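Long-range contact in beta-galactosidase (Bacteroides thetaiotaomicron, PDB 5MUJ), which probably hydrolyses a glycosidic bond in the plant pectin rhamnogalacturonan II and binds chain B of that glycan in a pocket: residues 139-153 with 164-176. Sequence-based numbering, arbitrary orientation.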
loop_
_atom_site.group_PDB
_atom_site.type_symbol
_atom_site.label_atom_id
_atom_site.label_comp_id
_atom_site.label_asym_id
_atom_site.label_seq_id
_atom_site.Cartn_x
_atom_site.Cartn_y
_atom_site.Cartn_z
ATOM N N LEU A 139 -14.254 -1.182 -6.620
ATOM C CA LEU A 139 -13.765 0.183 -6.804
ATOM C C LEU A 139 -14.930 1.031 -7.260
ATOM O O LEU A 139 -15.763 0.567 -8.025
ATOM C CB LEU A 139 -12.680 0.225 -7.846
ATOM C CG LEU A 139 -11.332 -0.435 -7.596
ATOM C CD1 LEU A 139 -10.385 -0.013 -8.707
ATOM C CD2 LEU A 139 -10.743 -0.110 -6.233
ATOM N N GLN A 140 -14.996 2.273 -6.792
ATOM C CA GLN A 140 -16.120 3.129 -7.103
ATOM C C GLN A 140 -15.721 4.079 -8.220
ATOM O O GLN A 140 -14.536 4.375 -8.403
ATOM C CB GLN A 140 -16.552 3.882 -5.859
ATOM C CG GLN A 140 -17.063 2.940 -4.791
ATOM C CD GLN A 140 -17.301 3.613 -3.475
ATOM O OE1 GLN A 140 -18.444 3.725 -3.035
ATOM N NE2 GLN A 140 -16.230 4.039 -2.820
ATOM N N THR A 141 -16.705 4.520 -8.988
ATOM C CA THR A 141 -16.480 5.495 -10.042
ATOM C C THR A 141 -16.832 6.911 -9.583
ATOM O O THR A 141 -17.656 7.134 -8.673
ATOM C CB THR A 141 -17.291 5.183 -11.315
ATOM O OG1 THR A 141 -18.684 5.313 -11.033
ATOM C CG2 THR A 141 -17.004 3.792 -11.835
ATOM N N TYR A 142 -16.207 7.861 -10.264
ATOM C CA TYR A 142 -16.468 9.278 -10.085
ATOM C C TYR A 142 -16.291 9.916 -11.465
ATOM O O TYR A 142 -15.275 9.692 -12.121
ATOM C CB TYR A 142 -15.506 9.867 -9.050
ATOM C CG TYR A 142 -15.488 11.388 -8.969
ATOM C CD1 TYR A 142 -16.588 12.103 -8.496
ATOM C CD2 TYR A 142 -14.370 12.103 -9.366
ATOM C CE1 TYR A 142 -16.562 13.497 -8.404
ATOM C CE2 TYR A 142 -14.341 13.487 -9.302
ATOM C CZ TYR A 142 -15.437 14.185 -8.820
ATOM O OH TYR A 142 -15.386 15.588 -8.741
ATOM N N LYS A 143 -17.316 10.654 -11.902
ATOM C CA LYS A 143 -17.357 11.300 -13.211
ATOM C C LYS A 143 -17.155 10.278 -14.328
ATOM O O LYS A 143 -16.499 10.549 -15.339
ATOM C CB LYS A 143 -16.350 12.455 -13.277
ATOM C CG LYS A 143 -16.713 13.578 -12.311
ATOM C CD LYS A 143 -16.626 14.959 -12.931
ATOM C CE LYS A 143 -15.278 15.625 -12.686
ATOM N NZ LYS A 143 -15.354 16.593 -11.551
ATOM N N GLY A 144 -17.730 9.095 -14.114
ATOM C CA GLY A 144 -17.716 8.021 -15.083
ATOM C C GLY A 144 -16.400 7.294 -15.233
ATOM O O GLY A 144 -16.248 6.505 -16.161
ATOM N N ARG A 145 -15.442 7.560 -14.338
ATOM C CA ARG A 145 -14.121 6.971 -14.420
ATOM C C ARG A 145 -13.765 6.237 -13.142
ATOM O O ARG A 145 -14.289 6.561 -12.075
ATOM C CB ARG A 145 -13.059 8.045 -14.631
ATOM C CG ARG A 145 -13.317 8.954 -15.816
ATOM C CD ARG A 145 -12.133 9.886 -16.080
ATOM N NE ARG A 145 -11.988 10.134 -17.510
ATOM C CZ ARG A 145 -11.013 9.690 -18.312
ATOM N NH1 ARG A 145 -11.080 10.007 -19.597
ATOM N NH2 ARG A 145 -9.967 8.979 -17.875
ATOM N N HIS A 146 -12.854 5.272 -13.269
ATOM C CA HIS A 146 -12.121 4.718 -12.125
ATOM C C HIS A 146 -10.806 5.469 -11.989
ATOM O O HIS A 146 -10.260 5.995 -12.971
ATOM C CB HIS A 146 -11.871 3.219 -12.287
ATOM C CG HIS A 146 -13.119 2.393 -12.231
ATOM N ND1 HIS A 146 -13.653 1.952 -11.049
ATOM C CD2 HIS A 146 -13.938 1.935 -13.208
ATOM C CE1 HIS A 146 -14.738 1.241 -11.290
ATOM N NE2 HIS A 146 -14.948 1.236 -12.593
ATOM N N TRP A 147 -10.338 5.565 -10.752
ATOM C CA TRP A 147 -9.183 6.430 -10.418
ATOM C C TRP A 147 -8.100 5.642 -9.698
ATOM O O TRP A 147 -8.352 4.569 -9.153
ATOM C CB TRP A 147 -9.653 7.598 -9.565
ATOM C CG TRP A 147 -10.639 8.431 -10.243
ATOM C CD1 TRP A 147 -11.988 8.209 -10.352
ATOM C CD2 TRP A 147 -10.373 9.634 -10.938
ATOM N NE1 TRP A 147 -12.571 9.211 -11.091
ATOM C CE2 TRP A 147 -11.599 10.103 -11.453
ATOM C CE3 TRP A 147 -9.213 10.357 -11.189
ATOM C CZ2 TRP A 147 -11.695 11.278 -12.192
ATOM C CZ3 TRP A 147 -9.309 11.543 -11.926
ATOM C CH2 TRP A 147 -10.543 11.987 -12.412
HETATM N N MSE A 148 -6.897 6.187 -9.718
HETATM C CA MSE A 148 -5.702 5.581 -9.135
HETATM C C MSE A 148 -4.729 6.675 -8.799
HETATM O O MSE A 148 -4.631 7.653 -9.537
HETATM C CB MSE A 148 -5.101 4.672 -10.195
HETATM C CG MSE A 148 -3.763 4.050 -9.849
HETATM SE SE MSE A 148 -3.027 3.116 -11.402
HETATM C CE MSE A 148 -3.476 1.415 -10.566
ATOM N N THR A 149 -4.030 6.542 -7.687
ATOM C CA THR A 149 -2.865 7.377 -7.415
ATOM C C THR A 149 -1.636 6.518 -7.506
ATOM O O THR A 149 -1.699 5.314 -7.417
ATOM C CB THR A 149 -2.891 8.069 -6.047
ATOM O OG1 THR A 149 -2.911 7.071 -5.014
ATOM C CG2 THR A 149 -4.094 9.019 -5.958
ATOM N N TYR A 150 -0.485 7.155 -7.644
ATOM C CA TYR A 150 0.770 6.444 -7.861
ATOM C C TYR A 150 2.038 7.151 -7.358
ATOM O O TYR A 150 2.083 8.411 -7.183
ATOM C CB TYR A 150 0.911 6.013 -9.330
ATOM C CG TYR A 150 1.040 7.123 -10.359
ATOM C CD1 TYR A 150 2.295 7.603 -10.756
ATOM C CD2 TYR A 150 -0.076 7.636 -10.992
ATOM C CE1 TYR A 150 2.412 8.588 -11.743
ATOM C CE2 TYR A 150 0.025 8.628 -11.980
ATOM C CZ TYR A 150 1.264 9.094 -12.360
ATOM O OH TYR A 150 1.310 10.067 -13.358
ATOM N N ILE A 151 3.048 6.336 -7.073
ATOM C CA ILE A 151 4.445 6.782 -6.866
ATOM C C ILE A 151 4.993 7.112 -8.254
ATOM O O ILE A 151 5.065 6.209 -9.129
ATOM C CB ILE A 151 5.282 5.666 -6.190
ATOM C CG1 ILE A 151 4.860 5.494 -4.730
ATOM C CG2 ILE A 151 6.777 5.874 -6.400
ATOM C CD1 ILE A 151 5.451 4.287 -4.038
ATOM N N GLY A 152 5.365 8.381 -8.481
ATOM C CA GLY A 152 5.920 8.801 -9.748
ATOM C C GLY A 152 7.258 9.484 -9.580
ATOM O O GLY A 152 7.500 10.092 -8.541
ATOM N N GLY A 153 8.127 9.391 -10.581
ATOM C CA GLY A 153 9.439 10.027 -10.494
ATOM C C GLY A 153 10.265 9.792 -11.736
ATOM O O GLY A 153 9.938 8.936 -12.566
ATOM N N PRO A 164 13.752 12.106 -6.004
ATOM C CA PRO A 164 12.570 11.959 -5.169
ATOM C C PRO A 164 11.341 11.389 -5.897
ATOM O O PRO A 164 11.273 11.358 -7.140
ATOM C CB PRO A 164 12.324 13.388 -4.618
ATOM C CG PRO A 164 12.991 14.275 -5.580
ATOM C CD PRO A 164 14.193 13.516 -6.061
ATOM N N LEU A 165 10.381 10.936 -5.103
ATOM C CA LEU A 165 9.114 10.438 -5.647
ATOM C C LEU A 165 7.954 11.328 -5.215
ATOM O O LEU A 165 7.959 11.867 -4.094
ATOM C CB LEU A 165 8.891 9.006 -5.247
ATOM C CG LEU A 165 10.067 8.090 -5.429
ATOM C CD1 LEU A 165 9.977 6.987 -4.377
ATOM C CD2 LEU A 165 10.122 7.522 -6.833
ATOM N N PHE A 166 7.035 11.586 -6.142
ATOM C CA PHE A 166 5.896 12.458 -5.918
ATOM C C PHE A 166 4.608 11.691 -6.167
ATOM O O PHE A 166 4.648 10.653 -6.850
ATOM C CB PHE A 166 5.943 13.712 -6.832
ATOM C CG PHE A 166 7.293 14.359 -6.945
ATOM C CD1 PHE A 166 8.061 14.626 -5.812
ATOM C CD2 PHE A 166 7.801 14.700 -8.183
ATOM C CE1 PHE A 166 9.315 15.218 -5.924
ATOM C CE2 PHE A 166 9.049 15.307 -8.301
ATOM C CZ PHE A 166 9.802 15.548 -7.167
ATOM N N VAL A 167 3.468 12.192 -5.688
ATOM C CA VAL A 167 2.151 11.555 -5.904
ATOM C C VAL A 167 1.546 11.933 -7.250
ATOM O O VAL A 167 1.178 13.039 -7.514
ATOM C CB VAL A 167 1.112 11.863 -4.761
ATOM C CG1 VAL A 167 -0.166 10.991 -4.833
ATOM C CG2 VAL A 167 1.730 11.579 -3.421
ATOM N N GLY A 168 1.342 10.943 -8.108
ATOM C CA GLY A 168 0.619 11.155 -9.349
ATOM C C GLY A 168 -0.839 10.685 -9.324
ATOM O O GLY A 168 -1.263 9.983 -8.413
ATOM N N LEU A 169 -1.595 11.111 -10.324
ATOM C CA LEU A 169 -3.012 10.794 -10.457
ATOM C C LEU A 169 -3.245 10.152 -11.823
ATOM O O LEU A 169 -2.758 10.670 -12.839
ATOM C CB LEU A 169 -3.874 12.059 -10.398
ATOM C CG LEU A 169 -5.398 11.855 -10.482
ATOM C CD1 LEU A 169 -5.949 11.066 -9.293
ATOM C CD2 LEU A 169 -6.096 13.213 -10.612
ATOM N N ALA A 170 -3.966 9.035 -11.824
ATOM C CA ALA A 170 -4.372 8.351 -13.043
ATOM C C ALA A 170 -5.817 8.015 -13.003
ATOM O O ALA A 170 -6.428 7.962 -11.939
ATOM C CB ALA A 170 -3.544 7.112 -13.276
ATOM N N SER A 171 -6.359 7.732 -14.188
ATOM C CA SER A 171 -7.744 7.360 -14.308
ATOM C C SER A 171 -7.996 6.604 -15.594
ATOM O O SER A 171 -7.171 6.607 -16.492
ATOM C CB SER A 171 -8.635 8.588 -14.246
ATOM O OG SER A 171 -8.517 9.387 -15.413
ATOM N N THR A 172 -9.136 5.932 -15.645
ATOM C CA THR A 172 -9.530 5.228 -16.879
ATOM C C THR A 172 -11.044 5.156 -17.031
ATOM O O THR A 172 -11.767 5.081 -16.037
ATOM C CB THR A 172 -8.945 3.801 -16.955
ATOM O OG1 THR A 172 -9.133 3.250 -18.275
ATOM C CG2 THR A 172 -9.568 2.879 -15.886
ATOM N N LYS A 173 -11.501 5.233 -18.284
ATOM C CA LYS A 173 -12.879 4.936 -18.641
ATOM C C LYS A 173 -12.998 3.471 -19.115
ATOM O O LYS A 173 -14.092 3.005 -19.479
ATOM C CB LYS A 173 -13.390 5.905 -19.711
ATOM C CG LYS A 173 -13.818 7.242 -19.122
ATOM C CD LYS A 173 -14.594 8.105 -20.109
ATOM C CE LYS A 173 -15.129 9.370 -19.457
ATOM N NZ LYS A 173 -16.248 9.120 -18.500
ATOM N N GLY A 174 -11.871 2.762 -19.137
ATOM C CA GLY A 174 -11.854 1.366 -19.600
ATOM C C GLY A 174 -12.329 0.347 -18.597
ATOM O O GLY A 174 -12.688 0.672 -17.457
ATOM N N ASP A 175 -12.291 -0.908 -19.033
ATOM C CA ASP A 175 -12.615 -2.023 -18.191
ATOM C C ASP A 175 -11.418 -2.336 -17.277
ATOM O O ASP A 175 -10.367 -2.792 -17.745
ATOM C CB ASP A 175 -13.008 -3.202 -19.091
ATOM C CG ASP A 175 -13.392 -4.426 -18.326
ATOM O OD1 ASP A 175 -13.143 -4.565 -17.103
ATOM O OD2 ASP A 175 -13.957 -5.297 -18.995
ATOM N N ILE A 176 -11.604 -2.107 -15.972
ATOM C CA ILE A 176 -10.512 -2.263 -14.969
ATOM C C ILE A 176 -9.998 -3.699 -14.788
ATOM O O ILE A 176 -8.921 -3.906 -14.214
ATOM C CB ILE A 176 -10.898 -1.695 -13.568
ATOM C CG1 ILE A 176 -12.125 -2.451 -13.009
ATOM C CG2 ILE A 176 -11.105 -0.180 -13.653
ATOM C CD1 ILE A 176 -12.569 -2.003 -11.631
HETATM O O HOH W 1 -17.465 6.655 -19.159
HETATM O O HOH W 2 0.064 12.832 -12.106
#
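Leu139 sends its CD1 to CD1 of Ile176, 4.2 Å away, and both side chains pack on Phe66 of strand 59-68. The chain then reverses through a type I' turn from Tyr142 to Arg145, where Gly144 adopts the positive phi required; a water links its carbonyl to NZ of Lys173. Arg145 is long enough to give Ser171 OG a bent bond from NH2 (2.9 Å), tilted out of the guanidinium plane, while NH2 also salt-bridges Glu183. Lys173 lays its aliphatic CG over one guanidinium face. The His146 ring is clasped between Thr141 CG2 and Ile176, whose CD1 sits 4.1 Å from the ring centroid. Trp147, on the other sheet face, donates from NE1 to Tyr142 O in its ring plane (2.9 Å, 166°), an acceptor shared with Arg145 N, which comes from the opposite face of the carbonyl plane; its six-membered ring takes Ser171 CB over one face, 3.9 Å from the centroid.

Strands 146-153 and 166-172 are the antiparallel middle pair of a four-stranded blade, one of five in a beta-propeller. Met148, here selenomethionine, pairs with small Ala170, its chain running off towards Trp182. Thr149 faces Leu169 and turns its hydroxyl to Ser208 of the next blade. With CG set between backbone N and carbonyl carbon (chi1 66°), the Tyr150 ring lies flat on Gly168, which lacks a side chain: Gly168 CA is 3.7 Å from the Tyr150 centroid. The Tyr150 OH hydrogen-bonds to Asp118 and, through a water, to Leu169 N. Ile151 CG2 meets Leu165 CD2 at 3.8 Å, an apolar contact between branched side chains beside the Gly152–Phe166 hydrogen bonds. Gly153 ends the strand opposite Leu165; the Pro164 side chain lies about 5 Å from the bound methylated fucose derivative.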